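Local coordinates for protein DELTA1-pyrroline-2-carboxylate reductase (Thermococcus litoralis DSM 5473, PDB 6T3E) that catalyses the NADH-dependent reduction of delta-1-pyrroline-2-carboxylate to L-proline, at residues T131-G136 with A163-W168; I242-W247 with L317-G322; I157-Q162 with V181-P186. All blocks are in the same frame, centred on the assembly; numbering follows the deposited sequence.

Contact 1 of 3, residues T131-G136 with A163-W168; sequences TAMRTG and ARTQLW. With NAI (1,4-dihydronicotinamide adenine dinucleotide), chain F; PRO (proline), chain E.
A132 O is met by two groups. G136 N of its own helix bonds to it, and T165 OG1 of the facing helix lies 2.9 Å from A132 O. T165 OG1 also lies close to Q162 O. With chi1 of 49°, this hydroxyl sits between the T165 backbone N and carbonyl carbon, and CG2 is turned against A132 CB. G136 has no side chain, and its CA comes within 3.7 Å of T165 O. M133 bends twice along its chain and brings SD 3.7 Å from W168 CZ3, an oblique Met-aromatic contact.

The turn of helix next to this seam faces the ligands. T135 OG1 donates to T131 O, which also accepts T135 N from its opposite face. R134 NE donates to T135 OG1 at 3.2 Å. R134 NH2 meets proline O at 2.9 Å, in the guanidinium plane. R134 NE and NH1 also form salt bridges with E326 and D327. A leucine in place of R134 would probably leave the proline carboxylate, E326 and D327 each short of a cationic mate. The paired helices thus hold an arginine that binds the product acid beside the nicotinamide.

Contact 2 of 3, residues I242-W247 with L317-G322; sequences INSVGW and LFKSVG. With NAI (1,4-dihydronicotinamide adenine dinucleotide), chain F; PRO (proline), chain E.
Backbone bonds join I242-S244 to L317-K319 as parallel strands. F318 N donates to I242 O at 2.7 Å, S244 N to F318 O at 3.0 Å, and S320 N to S244 O at 2.8 Å. CA-H...O contacts accompany them, and V245 CA reaches S320 O just past the strands.

Polar side chains meet on the sheet face of S244 and K319. K319 NZ donates to S244 OG at 2.6 Å and weakly to G246 O. The lysine bends at chi2 (62°) and chi3, which folds its amine back over the serine. K319 NZ also forms a salt bridge with D279, and E254 bonds to S244 OG. On the other face, N243 OD1 lies near the edge of the F318 ring, with the amide and ring planes 80° apart; H241 is its polar partner.

Among apolar contacts, I242 CB touches L317 CD1, and W247 CD1 meets V321 CG1 at 4.1 Å.

Ligand contacts lie beyond the strand ends. W247 N donates to NADH O3D, and NADH O2D donates to W247 O. S320 OG donates to the carboxamide oxygen O7N, while W247 CE3 packs on proline CD at 3.5 Å. Adjacent parallel strands whose C-terminal loops hold the dinucleotide are typical of a Rossmann-type domain.

Contact 3 of 3, residues I157-Q162 with V181-P186; sequences IGAGVQ and VYDINP. With NAI (1,4-dihydronicotinamide adenine dinucleotide), chain F.
A159 CB packs against V181 CG2 at 3.5 Å. F192 of helix 186-200 touches both side chains. Next to this apolar spot, I157 and Y182 pair as parallel strand residues. G158 N donates to Y182 O at 2.9 Å, and I157 CG2 lies near the edge of the Y182 ring, 4.4 Å from CD2.

The D183 carboxylate carries the polar part of the contact. Its CG is anti to the backbone N (chi1 -160°), which swings the group over the glycine turn. OD2 takes A159 N at 2.6 Å on its anti lone pair. The same oxygen accepts NADH O3B at 2.7 Å. OD1 accepts N185 N in an Asx turn and also NADH O2B, though the modelled length of that last bond is doubtful. A159 N, N185 N and NADH O3B fix the rotation of the carboxylate, and the two hydroxyls of the adenosine ribose both lie on D183.

This is the beta-alpha-beta unit of a Rossmann fold: strand 153-157, helix 161-173, strand 178-182. G158, G160 and A163 fit the GxGxxA pattern of the turn. An acid at the end of the second strand, beside the adenosine ribose diol, is consistent with the use of NADH.

G160 passes so close to the cofactor that a CB would clash with NADH O5B. At the start of helix 161-173, Q162 N donates to NADH O2N, a phosphate oxygen, at 2.9 Å. V161 N bonds weakly to NADH O2A. At the adenine end, I184 CG1 packs on NADH C4A at 3.8 Å, and Y182 CE2 approaches NADH C2A.

All three contacts touch one bound NADH, and contacts 1 and 2 also touch the proline. Their centres lie about 12 Å (1 and 2), about 13 Å (1 and 3) and about 15 Å (2 and 3) apart. Contacts 2 and 3 reach the same eight-stranded parallel sheet. Contacts 1 and 3 share helix 161-173, and contact 1 pairs it with helix 128-146. Along the chain, the segments of contacts 1 and 3 alternate, and contact 2 follows both. Q166 of contact 1 packs on V245 of contact 2, while A132 and T135 meet Q162 of contact 3. Contact 3 thus holds the adenosine and phosphate portions, and contacts 1 and 2 bring the nicotinamide to the substrate pocket.

Contact 1 of 3, residues T131-G136 with A163-W168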
loop_
_atom_site.group_PDB
_atom_site.type_symbol
_atom_site.label_atom_id
_atom_site.label_comp_id
_atom_site.label_asym_id
_atom_site.label_seq_id
_atom_site.Cartn_x
_atom_site.Cartn_y
_atom_site.Cartn_z
ATOM N N THR B 131 -12.465 9.071 -4.950
ATOM C CA THR B 131 -11.467 10.043 -4.528
ATOM C C THR B 131 -12.023 11.460 -4.602
ATOM O O THR B 131 -11.949 12.220 -3.629
ATOM C CB THR B 131 -10.228 9.933 -5.418
ATOM O OG1 THR B 131 -9.634 8.636 -5.278
ATOM C CG2 THR B 131 -9.202 11.022 -5.066
ATOM N N ALA B 132 -12.675 11.795 -5.713
ATOM C CA ALA B 132 -13.270 13.118 -5.850
ATOM C C ALA B 132 -14.404 13.318 -4.847
ATOM O O ALA B 132 -14.532 14.400 -4.258
ATOM C CB ALA B 132 -13.754 13.322 -7.284
ATOM N N MET B 133 -15.237 12.289 -4.630
ATOM C CA MET B 133 -16.348 12.439 -3.696
ATOM C C MET B 133 -15.842 12.638 -2.272
ATOM O O MET B 133 -16.248 13.584 -1.588
ATOM C CB MET B 133 -17.291 11.235 -3.783
ATOM C CG MET B 133 -18.012 11.103 -5.133
ATOM S SD MET B 133 -19.306 12.350 -5.422
ATOM C CE MET B 133 -20.364 12.094 -3.995
ATOM N N ARG B 134 -14.918 11.785 -1.824
ATOM C CA ARG B 134 -14.428 11.879 -0.447
ATOM C C ARG B 134 -13.617 13.150 -0.213
ATOM O O ARG B 134 -13.593 13.667 0.912
ATOM C CB ARG B 134 -13.597 10.639 -0.098
ATOM C CG ARG B 134 -12.273 10.561 -0.838
ATOM C CD ARG B 134 -11.105 10.625 0.089
ATOM N NE ARG B 134 -10.056 11.509 -0.395
ATOM C CZ ARG B 134 -8.762 11.224 -0.339
ATOM N NH1 ARG B 134 -8.352 10.076 0.170
ATOM N NH2 ARG B 134 -7.873 12.081 -0.796
ATOM N N THR B 135 -12.937 13.659 -1.249
ATOM C CA THR B 135 -12.187 14.902 -1.110
ATOM C C THR B 135 -13.114 16.100 -0.959
ATOM O O THR B 135 -12.896 16.957 -0.097
ATOM C CB THR B 135 -11.274 15.093 -2.316
ATOM O OG1 THR B 135 -10.334 14.015 -2.380
ATOM C CG2 THR B 135 -10.534 16.418 -2.224
ATOM N N GLY B 136 -14.156 16.176 -1.789
ATOM C CA GLY B 136 -15.132 17.240 -1.633
ATOM C C GLY B 136 -15.841 17.180 -0.293
ATOM O O GLY B 136 -16.042 18.205 0.362
ATOM N N ALA B 163 -12.489 20.437 -8.302
ATOM C CA ALA B 163 -13.282 21.646 -8.091
ATOM C C ALA B 163 -14.776 21.366 -8.190
ATOM O O ALA B 163 -15.571 22.033 -7.521
ATOM C CB ALA B 163 -12.892 22.726 -9.097
ATOM N N ARG B 164 -15.179 20.401 -9.018
ATOM C CA ARG B 164 -16.602 20.107 -9.158
ATOM C C ARG B 164 -17.193 19.579 -7.853
ATOM O O ARG B 164 -18.168 20.137 -7.328
ATOM C CB ARG B 164 -16.816 19.117 -10.291
ATOM C CG ARG B 164 -16.626 19.716 -11.643
ATOM C CD ARG B 164 -16.369 18.627 -12.651
ATOM N NE ARG B 164 -16.757 19.032 -13.996
ATOM C CZ ARG B 164 -15.985 19.749 -14.798
ATOM N NH1 ARG B 164 -14.776 20.145 -14.381
ATOM N NH2 ARG B 164 -16.426 20.058 -16.013
ATOM N N THR B 165 -16.590 18.525 -7.290
ATOM C CA THR B 165 -17.061 18.022 -6.006
ATOM C C THR B 165 -16.781 19.001 -4.874
ATOM O O THR B 165 -17.483 18.991 -3.852
ATOM C CB THR B 165 -16.413 16.679 -5.703
ATOM O OG1 THR B 165 -15.003 16.794 -5.902
ATOM C CG2 THR B 165 -16.981 15.597 -6.625
ATOM N N GLN B 166 -15.746 19.829 -5.015
ATOM C CA GLN B 166 -15.493 20.843 -4.002
ATOM C C GLN B 166 -16.661 21.807 -3.914
ATOM O O GLN B 166 -17.201 22.047 -2.829
ATOM C CB GLN B 166 -14.204 21.590 -4.314
ATOM C CG GLN B 166 -12.945 20.866 -3.902
ATOM C CD GLN B 166 -12.796 20.748 -2.409
ATOM O OE1 GLN B 166 -13.126 21.680 -1.654
ATOM N NE2 GLN B 166 -12.270 19.602 -1.964
ATOM N N LEU B 167 -17.088 22.349 -5.059
ATOM C CA LEU B 167 -18.210 23.281 -5.040
ATOM C C LEU B 167 -19.498 22.578 -4.639
ATOM O O LEU B 167 -20.303 23.141 -3.887
ATOM C CB LEU B 167 -18.370 23.966 -6.400
ATOM C CG LEU B 167 -19.477 25.035 -6.457
ATOM C CD1 LEU B 167 -19.175 26.201 -5.531
ATOM C CD2 LEU B 167 -19.755 25.519 -7.884
ATOM N N TRP B 168 -19.691 21.339 -5.105
ATOM C CA TRP B 168 -20.891 20.576 -4.755
ATOM C C TRP B 168 -21.006 20.390 -3.245
ATOM O O TRP B 168 -22.062 20.642 -2.659
ATOM C CB TRP B 168 -20.879 19.225 -5.482
ATOM C CG TRP B 168 -22.076 18.341 -5.233
ATOM C CD1 TRP B 168 -23.244 18.686 -4.615
ATOM C CD2 TRP B 168 -22.217 16.964 -5.609
ATOM N NE1 TRP B 168 -24.096 17.613 -4.565
ATOM C CE2 TRP B 168 -23.497 16.542 -5.172
ATOM C CE3 TRP B 168 -21.387 16.046 -6.270
ATOM C CZ2 TRP B 168 -23.969 15.240 -5.373
ATOM C CZ3 TRP B 168 -21.857 14.750 -6.473
ATOM C CH2 TRP B 168 -23.142 14.361 -6.023
HETATM P PA NAI F . -7.107 18.322 -12.802
HETATM O O1A NAI F . -5.887 18.280 -13.685
HETATM O O2A NAI F . -8.237 17.542 -13.446
HETATM O O5B NAI F . -7.569 19.859 -12.437
HETATM C C5B NAI F . -6.497 20.726 -12.087
HETATM C C4B NAI F . -6.876 22.208 -12.525
HETATM O O4B NAI F . -6.014 23.050 -12.058
HETATM C C3B NAI F . -6.791 22.319 -14.065
HETATM O O3B NAI F . -7.999 22.708 -14.541
HETATM C C2B NAI F . -5.687 23.372 -14.299
HETATM O O2B NAI F . -5.938 24.139 -15.577
HETATM C C1B NAI F . -5.790 24.131 -13.244
HETATM N N9A NAI F . -4.597 24.894 -12.996
HETATM C C8A NAI F . -3.378 24.350 -12.955
HETATM N N7A NAI F . -2.512 25.327 -12.708
HETATM C C5A NAI F . -3.196 26.477 -12.594
HETATM C C6A NAI F . -2.768 27.758 -12.342
HETATM N N6A NAI F . -1.451 28.325 -12.119
HETATM N N1A NAI F . -3.647 28.756 -12.273
HETATM C C2A NAI F . -4.966 28.490 -12.442
HETATM N N3A NAI F . -5.388 27.225 -12.687
HETATM C C4A NAI F . -4.482 26.218 -12.767
HETATM O O3 NAI F . -6.648 17.615 -11.367
HETATM P PN NAI F . -7.655 17.489 -10.045
HETATM O O1N NAI F . -8.105 16.042 -10.036
HETATM O O2N NAI F . -8.798 18.462 -10.131
HETATM O O5D NAI F . -6.802 17.814 -8.702
HETATM C C5D NAI F . -6.693 19.136 -8.323
HETATM C C4D NAI F . -5.655 19.227 -7.172
HETATM O O4D NAI F . -6.093 18.642 -6.074
HETATM C C3D NAI F . -4.374 18.477 -7.565
HETATM O O3D NAI F . -3.281 19.205 -7.138
HETATM C C2D NAI F . -4.431 17.163 -6.771
HETATM O O2D NAI F . -3.007 16.635 -6.599
HETATM C C1D NAI F . -4.993 17.539 -5.651
HETATM N N1N NAI F . -5.685 16.408 -5.011
HETATM C C2N NAI F . -5.632 16.217 -3.573
HETATM C C3N NAI F . -6.714 15.353 -2.868
HETATM C C7N NAI F . -7.008 15.723 -1.389
HETATM O O7N NAI F . -6.451 16.653 -0.936
HETATM N N7N NAI F . -7.962 14.924 -0.587
HETATM C C4N NAI F . -7.820 14.700 -3.673
HETATM C C5N NAI F . -7.473 14.523 -5.157
HETATM C C6N NAI F . -6.438 15.458 -5.807
HETATM N N PRO E . -3.582 13.244 -3.202
HETATM C CA PRO E . -4.866 12.674 -3.620
HETATM C C PRO E . -5.455 11.655 -2.648
HETATM O O PRO E . -5.114 11.597 -1.457
HETATM C CB PRO E . -4.519 12.003 -4.948
HETATM C CG PRO E . -3.444 12.872 -5.524
HETATM C CD PRO E . -2.689 13.481 -4.353
HETATM O OXT PRO E . -6.301 10.853 -3.046
#

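Contact 2 of 3, residues I242-W247 with L317-G322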
loop_
_atom_site.group_PDB
_atom_site.type_symbol
_atom_site.label_atom_id
_atom_site.label_comp_id
_atom_site.label_asym_id
_atom_site.label_seq_id
_atom_site.Cartn_x
_atom_site.Cartn_y
_atom_site.Cartn_z
ATOM N N ILE B 242 -11.216 29.356 3.267
ATOM C CA ILE B 242 -10.451 28.803 2.153
ATOM C C ILE B 242 -10.347 27.297 2.319
ATOM O O ILE B 242 -9.958 26.810 3.386
ATOM C CB ILE B 242 -9.036 29.409 2.059
ATOM C CG1 ILE B 242 -9.057 30.901 2.384
ATOM C CG2 ILE B 242 -8.441 29.164 0.680
ATOM C CD1 ILE B 242 -9.800 31.719 1.370
ATOM N N ASN B 243 -10.654 26.568 1.252
ATOM C CA ASN B 243 -10.381 25.140 1.154
ATOM C C ASN B 243 -9.332 24.935 0.070
ATOM O O ASN B 243 -9.560 25.283 -1.095
ATOM C CB ASN B 243 -11.653 24.348 0.845
ATOM C CG ASN B 243 -12.683 24.442 1.958
ATOM O OD1 ASN B 243 -12.403 24.109 3.108
ATOM N ND2 ASN B 243 -13.882 24.883 1.617
ATOM N N SER B 244 -8.177 24.407 0.462
ATOM C CA SER B 244 -7.061 24.179 -0.447
ATOM C C SER B 244 -6.724 22.694 -0.443
ATOM O O SER B 244 -6.352 22.140 0.599
ATOM C CB SER B 244 -5.849 25.024 -0.042
ATOM O OG SER B 244 -4.738 24.773 -0.881
ATOM N N VAL B 245 -6.886 22.042 -1.593
ATOM C CA VAL B 245 -6.675 20.605 -1.688
ATOM C C VAL B 245 -5.565 20.243 -2.660
ATOM O O VAL B 245 -5.200 19.059 -2.762
ATOM C CB VAL B 245 -7.982 19.867 -2.050
ATOM C CG1 VAL B 245 -9.136 20.445 -1.247
ATOM C CG2 VAL B 245 -8.261 19.963 -3.532
ATOM N N GLY B 246 -4.990 21.226 -3.346
ATOM C CA GLY B 246 -3.955 20.922 -4.310
ATOM C C GLY B 246 -2.742 20.311 -3.640
ATOM O O GLY B 246 -2.458 20.561 -2.465
ATOM N N TRP B 247 -2.057 19.452 -4.392
ATOM C CA TRP B 247 -0.829 18.827 -3.931
ATOM C C TRP B 247 -0.067 18.324 -5.148
ATOM O O TRP B 247 -0.628 17.579 -5.953
ATOM C CB TRP B 247 -1.129 17.673 -2.966
ATOM C CG TRP B 247 0.108 16.974 -2.532
ATOM C CD1 TRP B 247 0.894 17.286 -1.459
ATOM C CD2 TRP B 247 0.728 15.860 -3.176
ATOM N NE1 TRP B 247 1.965 16.424 -1.388
ATOM C CE2 TRP B 247 1.886 15.538 -2.430
ATOM C CE3 TRP B 247 0.417 15.101 -4.307
ATOM C CZ2 TRP B 247 2.733 14.488 -2.779
ATOM C CZ3 TRP B 247 1.253 14.067 -4.654
ATOM C CH2 TRP B 247 2.407 13.769 -3.893
ATOM N N LEU B 317 -8.651 28.833 6.964
ATOM C CA LEU B 317 -8.060 28.058 5.880
ATOM C C LEU B 317 -8.015 26.592 6.275
ATOM O O LEU B 317 -7.352 26.231 7.254
ATOM C CB LEU B 317 -6.651 28.558 5.544
ATOM C CG LEU B 317 -5.725 27.527 4.899
ATOM C CD1 LEU B 317 -6.199 27.192 3.501
ATOM C CD2 LEU B 317 -4.299 28.046 4.886
ATOM N N PHE B 318 -8.696 25.749 5.496
ATOM C CA PHE B 318 -8.647 24.300 5.660
ATOM C C PHE B 318 -7.712 23.739 4.596
ATOM O O PHE B 318 -8.005 23.821 3.398
ATOM C CB PHE B 318 -10.038 23.677 5.549
ATOM C CG PHE B 318 -10.027 22.168 5.487
ATOM C CD1 PHE B 318 -9.411 21.429 6.483
ATOM C CD2 PHE B 318 -10.640 21.494 4.438
ATOM C CE1 PHE B 318 -9.396 20.046 6.432
ATOM C CE2 PHE B 318 -10.634 20.117 4.377
ATOM C CZ PHE B 318 -10.008 19.389 5.377
ATOM N N LYS B 319 -6.593 23.172 5.036
ATOM C CA LYS B 319 -5.605 22.597 4.139
ATOM C C LYS B 319 -5.783 21.090 4.114
ATOM O O LYS B 319 -5.686 20.436 5.156
ATOM C CB LYS B 319 -4.187 22.949 4.580
ATOM C CG LYS B 319 -3.153 22.450 3.597
ATOM C CD LYS B 319 -3.354 23.106 2.245
ATOM C CE LYS B 319 -3.313 22.109 1.110
ATOM N NZ LYS B 319 -3.189 22.843 -0.194
ATOM N N SER B 320 -6.036 20.539 2.934
ATOM C CA SER B 320 -6.322 19.122 2.789
ATOM C C SER B 320 -5.368 18.503 1.786
ATOM O O SER B 320 -5.175 19.046 0.698
ATOM C CB SER B 320 -7.764 18.887 2.357
ATOM O OG SER B 320 -7.860 17.622 1.748
ATOM N N VAL B 321 -4.756 17.386 2.175
ATOM C CA VAL B 321 -3.923 16.584 1.285
ATOM C C VAL B 321 -4.473 15.186 1.066
ATOM O O VAL B 321 -3.951 14.468 0.199
ATOM C CB VAL B 321 -2.474 16.492 1.801
ATOM C CG1 VAL B 321 -1.776 17.858 1.656
ATOM C CG2 VAL B 321 -2.466 16.007 3.229
ATOM N N GLY B 322 -5.440 14.749 1.860
ATOM C CA GLY B 322 -6.043 13.432 1.741
ATOM C C GLY B 322 -5.626 12.532 2.892
ATOM O O GLY B 322 -4.457 12.500 3.297
HETATM P PA NAI F . -7.107 18.322 -12.802
HETATM O O1A NAI F . -5.887 18.280 -13.685
HETATM O O2A NAI F . -8.237 17.542 -13.446
HETATM O O5B NAI F . -7.569 19.859 -12.437
HETATM C C5B NAI F . -6.497 20.726 -12.087
HETATM C C4B NAI F . -6.876 22.208 -12.525
HETATM O O4B NAI F . -6.014 23.050 -12.058
HETATM C C3B NAI F . -6.791 22.319 -14.065
HETATM O O3B NAI F . -7.999 22.708 -14.541
HETATM C C2B NAI F . -5.687 23.372 -14.299
HETATM O O2B NAI F . -5.938 24.139 -15.577
HETATM C C1B NAI F . -5.790 24.131 -13.244
HETATM N N9A NAI F . -4.597 24.894 -12.996
HETATM C C8A NAI F . -3.378 24.350 -12.955
HETATM N N7A NAI F . -2.512 25.327 -12.708
HETATM C C5A NAI F . -3.196 26.477 -12.594
HETATM C C6A NAI F . -2.768 27.758 -12.342
HETATM N N6A NAI F . -1.451 28.325 -12.119
HETATM N N1A NAI F . -3.647 28.756 -12.273
HETATM C C2A NAI F . -4.966 28.490 -12.442
HETATM N N3A NAI F . -5.388 27.225 -12.687
HETATM C C4A NAI F . -4.482 26.218 -12.767
HETATM O O3 NAI F . -6.648 17.615 -11.367
HETATM P PN NAI F . -7.655 17.489 -10.045
HETATM O O1N NAI F . -8.105 16.042 -10.036
HETATM O O2N NAI F . -8.798 18.462 -10.131
HETATM O O5D NAI F . -6.802 17.814 -8.702
HETATM C C5D NAI F . -6.693 19.136 -8.323
HETATM C C4D NAI F . -5.655 19.227 -7.172
HETATM O O4D NAI F . -6.093 18.642 -6.074
HETATM C C3D NAI F . -4.374 18.477 -7.565
HETATM O O3D NAI F . -3.281 19.205 -7.138
HETATM C C2D NAI F . -4.431 17.163 -6.771
HETATM O O2D NAI F . -3.007 16.635 -6.599
HETATM C C1D NAI F . -4.993 17.539 -5.651
HETATM N N1N NAI F . -5.685 16.408 -5.011
HETATM C C2N NAI F . -5.632 16.217 -3.573
HETATM C C3N NAI F . -6.714 15.353 -2.868
HETATM C C7N NAI F . -7.008 15.723 -1.389
HETATM O O7N NAI F . -6.451 16.653 -0.936
HETATM N N7N NAI F . -7.962 14.924 -0.587
HETATM C C4N NAI F . -7.820 14.700 -3.673
HETATM C C5N NAI F . -7.473 14.523 -5.157
HETATM C C6N NAI F . -6.438 15.458 -5.807
HETATM N N PRO E . -3.582 13.244 -3.202
HETATM C CA PRO E . -4.866 12.674 -3.620
HETATM C C PRO E . -5.455 11.655 -2.648
HETATM O O PRO E . -5.114 11.597 -1.457
HETATM C CB PRO E . -4.519 12.003 -4.948
HETATM C CG PRO E . -3.444 12.872 -5.524
HETATM C CD PRO E . -2.689 13.481 -4.353
HETATM O OXT PRO E . -6.301 10.853 -3.046
#

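Contact 3 of 3, residues I157-Q162 with V181-P186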
loop_
_atom_site.group_PDB
_atom_site.type_symbol
_atom_site.label_atom_id
_atom_site.label_comp_id
_atom_site.label_asym_id
_atom_site.label_seq_id
_atom_site.Cartn_x
_atom_site.Cartn_y
_atom_site.Cartn_z
ATOM N N ILE B 157 -10.634 28.459 -7.925
ATOM C CA ILE B 157 -9.393 28.600 -8.667
ATOM C C ILE B 157 -8.927 27.201 -9.033
ATOM O O ILE B 157 -8.627 26.389 -8.145
ATOM C CB ILE B 157 -8.327 29.349 -7.851
ATOM C CG1 ILE B 157 -8.700 30.824 -7.741
ATOM C CG2 ILE B 157 -6.947 29.204 -8.483
ATOM C CD1 ILE B 157 -8.050 31.498 -6.586
ATOM N N GLY B 158 -8.866 26.922 -10.339
ATOM C CA GLY B 158 -8.613 25.593 -10.873
ATOM C C GLY B 158 -9.898 24.817 -11.101
ATOM O O GLY B 158 -10.429 24.212 -10.165
ATOM N N ALA B 159 -10.398 24.782 -12.332
ATOM C CA ALA B 159 -11.706 24.176 -12.604
ATOM C C ALA B 159 -11.539 22.751 -13.132
ATOM O O ALA B 159 -11.942 22.417 -14.242
ATOM C CB ALA B 159 -12.490 25.042 -13.587
ATOM N N GLY B 160 -10.936 21.903 -12.312
ATOM C CA GLY B 160 -10.657 20.532 -12.683
ATOM C C GLY B 160 -11.635 19.541 -12.090
ATOM O O GLY B 160 -12.786 19.872 -11.791
ATOM N N VAL B 161 -11.175 18.302 -11.924
ATOM C CA VAL B 161 -12.051 17.267 -11.389
ATOM C C VAL B 161 -12.420 17.586 -9.948
ATOM O O VAL B 161 -13.592 17.521 -9.569
ATOM C CB VAL B 161 -11.408 15.876 -11.522
ATOM C CG1 VAL B 161 -12.207 14.857 -10.716
ATOM C CG2 VAL B 161 -11.343 15.455 -12.992
ATOM N N GLN B 162 -11.434 17.960 -9.127
ATOM C CA GLN B 162 -11.716 18.191 -7.714
ATOM C C GLN B 162 -12.646 19.380 -7.503
ATOM O O GLN B 162 -13.532 19.331 -6.643
ATOM C CB GLN B 162 -10.415 18.397 -6.934
ATOM C CG GLN B 162 -9.555 17.139 -6.832
ATOM C CD GLN B 162 -10.388 15.890 -6.599
ATOM O OE1 GLN B 162 -11.299 15.858 -5.737
ATOM N NE2 GLN B 162 -10.084 14.846 -7.365
ATOM N N VAL B 181 -15.280 31.344 -11.202
ATOM C CA VAL B 181 -14.312 30.304 -11.517
ATOM C C VAL B 181 -13.215 30.905 -12.392
ATOM O O VAL B 181 -13.502 31.615 -13.365
ATOM C CB VAL B 181 -14.998 29.083 -12.166
ATOM C CG1 VAL B 181 -15.787 29.472 -13.403
ATOM C CG2 VAL B 181 -13.997 27.971 -12.449
ATOM N N TYR B 182 -11.961 30.669 -12.004
ATOM C CA TYR B 182 -10.807 31.089 -12.780
ATOM C C TYR B 182 -9.908 29.893 -13.028
ATOM O O TYR B 182 -9.643 29.110 -12.112
ATOM C CB TYR B 182 -10.028 32.187 -12.057
ATOM C CG TYR B 182 -8.634 32.353 -12.603
ATOM C CD1 TYR B 182 -8.418 32.941 -13.846
ATOM C CD2 TYR B 182 -7.531 31.902 -11.889
ATOM C CE1 TYR B 182 -7.141 33.083 -14.351
ATOM C CE2 TYR B 182 -6.252 32.045 -12.386
ATOM C CZ TYR B 182 -6.063 32.632 -13.613
ATOM O OH TYR B 182 -4.790 32.755 -14.099
ATOM N N ASP B 183 -9.450 29.748 -14.267
ATOM C CA ASP B 183 -8.481 28.724 -14.623
ATOM C C ASP B 183 -7.601 29.270 -15.741
ATOM O O ASP B 183 -8.037 30.115 -16.529
ATOM C CB ASP B 183 -9.188 27.427 -15.038
ATOM C CG ASP B 183 -8.287 26.207 -14.953
ATOM O OD1 ASP B 183 -7.288 26.154 -15.695
ATOM O OD2 ASP B 183 -8.585 25.287 -14.154
ATOM N N ILE B 184 -6.347 28.813 -15.791
ATOM C CA ILE B 184 -5.509 29.177 -16.929
ATOM C C ILE B 184 -6.021 28.536 -18.214
ATOM O O ILE B 184 -5.701 29.008 -19.310
ATOM C CB ILE B 184 -4.027 28.811 -16.703
ATOM C CG1 ILE B 184 -3.879 27.347 -16.304
ATOM C CG2 ILE B 184 -3.381 29.726 -15.676
ATOM C CD1 ILE B 184 -2.444 26.896 -16.298
ATOM N N ASN B 185 -6.832 27.484 -18.102
ATOM C CA ASN B 185 -7.422 26.804 -19.245
ATOM C C ASN B 185 -8.821 27.357 -19.494
ATOM O O ASN B 185 -9.725 27.104 -18.685
ATOM C CB ASN B 185 -7.476 25.297 -18.963
ATOM C CG ASN B 185 -7.744 24.455 -20.199
ATOM O OD1 ASN B 185 -8.492 24.852 -21.104
ATOM N ND2 ASN B 185 -7.140 23.271 -20.234
ATOM N N PRO B 186 -9.048 28.133 -20.568
ATOM C CA PRO B 186 -10.392 28.689 -20.791
ATOM C C PRO B 186 -11.446 27.644 -21.079
ATOM O O PRO B 186 -12.628 27.909 -20.828
ATOM C CB PRO B 186 -10.192 29.628 -21.987
ATOM C CG PRO B 186 -8.987 29.110 -22.666
ATOM C CD PRO B 186 -8.098 28.592 -21.596
HETATM P PA NAI F . -7.107 18.322 -12.802
HETATM O O1A NAI F . -5.887 18.280 -13.685
HETATM O O2A NAI F . -8.237 17.542 -13.446
HETATM O O5B NAI F . -7.569 19.859 -12.437
HETATM C C5B NAI F . -6.497 20.726 -12.087
HETATM C C4B NAI F . -6.876 22.208 -12.525
HETATM O O4B NAI F . -6.014 23.050 -12.058
HETATM C C3B NAI F . -6.791 22.319 -14.065
HETATM O O3B NAI F . -7.999 22.708 -14.541
HETATM C C2B NAI F . -5.687 23.372 -14.299
HETATM O O2B NAI F . -5.938 24.139 -15.577
HETATM C C1B NAI F . -5.790 24.131 -13.244
HETATM N N9A NAI F . -4.597 24.894 -12.996
HETATM C C8A NAI F . -3.378 24.350 -12.955
HETATM N N7A NAI F . -2.512 25.327 -12.708
HETATM C C5A NAI F . -3.196 26.477 -12.594
HETATM C C6A NAI F . -2.768 27.758 -12.342
HETATM N N6A NAI F . -1.451 28.325 -12.119
HETATM N N1A NAI F . -3.647 28.756 -12.273
HETATM C C2A NAI F . -4.966 28.490 -12.442
HETATM N N3A NAI F . -5.388 27.225 -12.687
HETATM C C4A NAI F . -4.482 26.218 -12.767
HETATM O O3 NAI F . -6.648 17.615 -11.367
HETATM P PN NAI F . -7.655 17.489 -10.045
HETATM O O1N NAI F . -8.105 16.042 -10.036
HETATM O O2N NAI F . -8.798 18.462 -10.131
HETATM O O5D NAI F . -6.802 17.814 -8.702
HETATM C C5D NAI F . -6.693 19.136 -8.323
HETATM C C4D NAI F . -5.655 19.227 -7.172
HETATM O O4D NAI F . -6.093 18.642 -6.074
HETATM C C3D NAI F . -4.374 18.477 -7.565
HETATM O O3D NAI F . -3.281 19.205 -7.138
HETATM C C2D NAI F . -4.431 17.163 -6.771
HETATM O O2D NAI F . -3.007 16.635 -6.599
HETATM C C1D NAI F . -4.993 17.539 -5.651
HETATM N N1N NAI F . -5.685 16.408 -5.011
HETATM C C2N NAI F . -5.632 16.217 -3.573
HETATM C C3N NAI F . -6.714 15.353 -2.868
HETATM C C7N NAI F . -7.008 15.723 -1.389
HETATM O O7N NAI F . -6.451 16.653 -0.936
HETATM N N7N NAI F . -7.962 14.924 -0.587
HETATM C C4N NAI F . -7.820 14.700 -3.673
HETATM C C5N NAI F . -7.473 14.523 -5.157
HETATM C C6N NAI F . -6.438 15.458 -5.807
#